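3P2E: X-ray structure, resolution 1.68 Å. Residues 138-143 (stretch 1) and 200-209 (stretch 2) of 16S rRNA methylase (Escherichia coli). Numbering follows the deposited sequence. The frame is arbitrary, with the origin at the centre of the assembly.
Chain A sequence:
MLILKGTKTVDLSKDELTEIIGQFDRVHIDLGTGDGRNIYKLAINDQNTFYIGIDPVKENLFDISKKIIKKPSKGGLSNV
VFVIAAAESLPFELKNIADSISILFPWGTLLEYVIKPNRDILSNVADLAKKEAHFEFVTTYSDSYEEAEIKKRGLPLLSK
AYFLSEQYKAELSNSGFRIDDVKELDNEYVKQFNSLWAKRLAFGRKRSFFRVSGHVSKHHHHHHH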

# COMPACT_ATOMS: atom_id res chain seq x y z
N VAL A 138 0.88 -7.44 4.66
CA VAL A 138 1.24 -7.66 6.07
C VAL A 138 -0.03 -7.49 6.90
O VAL A 138 -0.61 -6.40 6.96
CB VAL A 138 2.31 -6.65 6.52
CG1 VAL A 138 2.69 -6.90 7.98
CG2 VAL A 138 3.53 -6.76 5.63
N THR A 139 -0.45 -8.56 7.56
CA THR A 139 -1.68 -8.52 8.33
C THR A 139 -1.55 -8.95 9.79
O THR A 139 -0.58 -9.59 10.20
CB THR A 139 -2.76 -9.43 7.69
OG1 THR A 139 -2.26 -10.77 7.62
CG2 THR A 139 -3.10 -8.95 6.29
N THR A 140 -2.57 -8.59 10.56
CA THR A 140 -2.66 -8.95 11.97
C THR A 140 -4.13 -8.79 12.36
O THR A 140 -4.81 -7.89 11.87
CB THR A 140 -1.79 -8.06 12.87
OG1 THR A 140 -1.83 -8.56 14.21
CG2 THR A 140 -2.29 -6.61 12.86
N TYR A 141 -4.62 -9.67 13.23
CA TYR A 141 -6.01 -9.57 13.65
C TYR A 141 -6.10 -9.48 15.17
O TYR A 141 -6.21 -8.38 15.73
CB TYR A 141 -6.81 -10.78 13.16
CG TYR A 141 -8.31 -10.61 13.29
CD1 TYR A 141 -8.97 -9.56 12.65
CD2 TYR A 141 -9.06 -11.48 14.08
CE1 TYR A 141 -10.35 -9.39 12.77
CE2 TYR A 141 -10.44 -11.32 14.21
CZ TYR A 141 -11.08 -10.27 13.56
OH TYR A 141 -12.44 -10.11 13.69
N SER A 142 -6.03 -10.62 15.84
CA SER A 142 -6.10 -10.66 17.29
C SER A 142 -4.72 -10.51 17.92
O SER A 142 -3.71 -10.92 17.34
CB SER A 142 -6.74 -11.97 17.75
OG SER A 142 -8.05 -12.10 17.24
N ASP A 143 -4.68 -9.93 19.12
CA ASP A 143 -3.43 -9.74 19.85
C ASP A 143 -3.12 -10.97 20.69
O ASP A 143 -4.01 -11.76 21.00
CB ASP A 143 -3.53 -8.51 20.74
N ARG A 200 0.87 1.97 17.39
CA ARG A 200 -0.03 1.40 18.39
C ARG A 200 0.06 -0.12 18.38
O ARG A 200 0.14 -0.75 19.43
CB ARG A 200 -1.48 1.81 18.11
CG ARG A 200 -1.86 3.18 18.66
CD ARG A 200 -3.24 3.60 18.19
NE ARG A 200 -4.25 2.56 18.40
CZ ARG A 200 -5.43 2.55 17.79
NH1 ARG A 200 -5.74 3.51 16.93
NH2 ARG A 200 -6.30 1.58 18.04
N LEU A 201 0.07 -0.71 17.18
CA LEU A 201 0.15 -2.16 17.08
C LEU A 201 1.49 -2.69 17.59
O LEU A 201 1.55 -3.75 18.22
CB LEU A 201 -0.05 -2.61 15.63
CG LEU A 201 -1.42 -2.36 14.98
CD1 LEU A 201 -1.35 -2.71 13.50
CD2 LEU A 201 -2.50 -3.18 15.68
N ALA A 202 2.56 -1.96 17.32
CA ALA A 202 3.89 -2.36 17.74
C ALA A 202 4.12 -2.19 19.24
O ALA A 202 4.75 -3.03 19.87
CB ALA A 202 4.94 -1.57 16.98
N PHE A 203 3.61 -1.10 19.80
CA PHE A 203 3.83 -0.80 21.22
C PHE A 203 2.87 -1.46 22.21
O PHE A 203 3.14 -1.46 23.41
CB PHE A 203 3.81 0.71 21.46
CG PHE A 203 4.92 1.47 20.78
CD1 PHE A 203 6.13 0.86 20.48
CD2 PHE A 203 4.76 2.82 20.48
CE1 PHE A 203 7.18 1.58 19.89
CE2 PHE A 203 5.80 3.55 19.89
CZ PHE A 203 7.00 2.93 19.59
N GLY A 204 1.76 -2.00 21.73
CA GLY A 204 0.79 -2.62 22.62
C GLY A 204 1.14 -4.04 23.05
O GLY A 204 2.30 -4.37 23.24
N ARG A 205 0.11 -4.87 23.20
CA ARG A 205 0.33 -6.26 23.60
C ARG A 205 1.11 -6.99 22.52
O ARG A 205 1.15 -6.55 21.36
CB ARG A 205 -1.00 -6.98 23.81
CG ARG A 205 -1.92 -6.42 24.89
CD ARG A 205 -2.98 -7.46 25.26
NE ARG A 205 -3.93 -7.02 26.28
CZ ARG A 205 -5.08 -6.41 26.02
NH1 ARG A 205 -5.44 -6.16 24.76
NH2 ARG A 205 -5.89 -6.06 27.01
N LYS A 206 1.74 -8.10 22.89
CA LYS A 206 2.49 -8.90 21.93
C LYS A 206 1.46 -9.39 20.91
O LYS A 206 0.40 -9.89 21.29
CB LYS A 206 3.13 -10.10 22.62
CG LYS A 206 3.73 -11.11 21.65
CD LYS A 206 4.38 -12.27 22.38
CE LYS A 206 4.99 -13.27 21.40
NZ LYS A 206 5.62 -14.42 22.11
N ARG A 207 1.78 -9.24 19.63
CA ARG A 207 0.87 -9.64 18.56
C ARG A 207 1.62 -10.31 17.43
O ARG A 207 2.79 -10.01 17.18
CB ARG A 207 0.14 -8.40 18.01
CG ARG A 207 -0.67 -7.62 19.03
CD ARG A 207 -1.24 -6.36 18.39
NE ARG A 207 -1.96 -6.66 17.16
CZ ARG A 207 -3.29 -6.62 17.03
NH1 ARG A 207 -4.05 -6.26 18.06
NH2 ARG A 207 -3.85 -6.94 15.88
N SER A 208 0.94 -11.21 16.73
CA SER A 208 1.55 -11.90 15.60
C SER A 208 1.20 -11.14 14.32
O SER A 208 0.05 -10.74 14.13
CB SER A 208 1.03 -13.33 15.49
OG SER A 208 1.53 -14.14 16.54
N PHE A 209 2.21 -10.92 13.48
CA PHE A 209 2.03 -10.24 12.21
C PHE A 209 2.46 -11.25 11.15
O PHE A 209 3.39 -12.03 11.37
CB PHE A 209 2.90 -8.98 12.13
CG PHE A 209 2.60 -7.98 13.21
CD1 PHE A 209 1.70 -6.94 12.98
CD2 PHE A 209 3.22 -8.07 14.45
CE1 PHE A 209 1.42 -6.01 13.98
CE2 PHE A 209 2.95 -7.15 15.46
CZ PHE A 209 2.04 -6.12 15.22
O HOH W 1 -2.88 -11.84 14.28
O HOH W 2 -7.00 -6.36 17.67
O HOH W 3 -1.58 -12.38 17.77

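Where two largely loop-like segments meet, side chains often supply the hydrogen bonds that a regular sheet would draw from its backbone, and this contact from a 16S rRNA methylase is a compact example. Its centre is Thr140, a buried residue whose CA-to-CB bond points toward the second stretch. With chi1 in the t well, its hydroxyl serves two partners: Thr140 OG1 donates to Ser208 O at 2.9 Å and accepts from Arg207 NH2 at 3.1 Å. A threonine suits the site because it also offers carbon: Thr140 CB lies 3.7 Å from Phe209 CD1, and Thr140 CG2 reaches Leu201 CD1 at 4.1 Å. The hydroxyl oxygen itself sits over one face of the Phe209 ring.

Arg207, in the second stretch, has a similar area covered. Arg207 NH2 also donates to Tyr141 O, at 2.8 Å, so a single nitrogen ties together a side chain and a backbone carbonyl. Its aliphatic part is used as well, since Arg207 CG packs 3.4 Å from CB of Asp143, whose carboxylate is not modelled.

Water completes the polar network. Water 2 links Arg207 NH1 to Tyr141 O, water 3 bridges Ser208 N and Ser142 O, and water 1 joins Tyr141 N to Ser208 O. Directly between backbones, Phe209 CA makes a CA-H...O contact with Thr139 O at 3.4 Å.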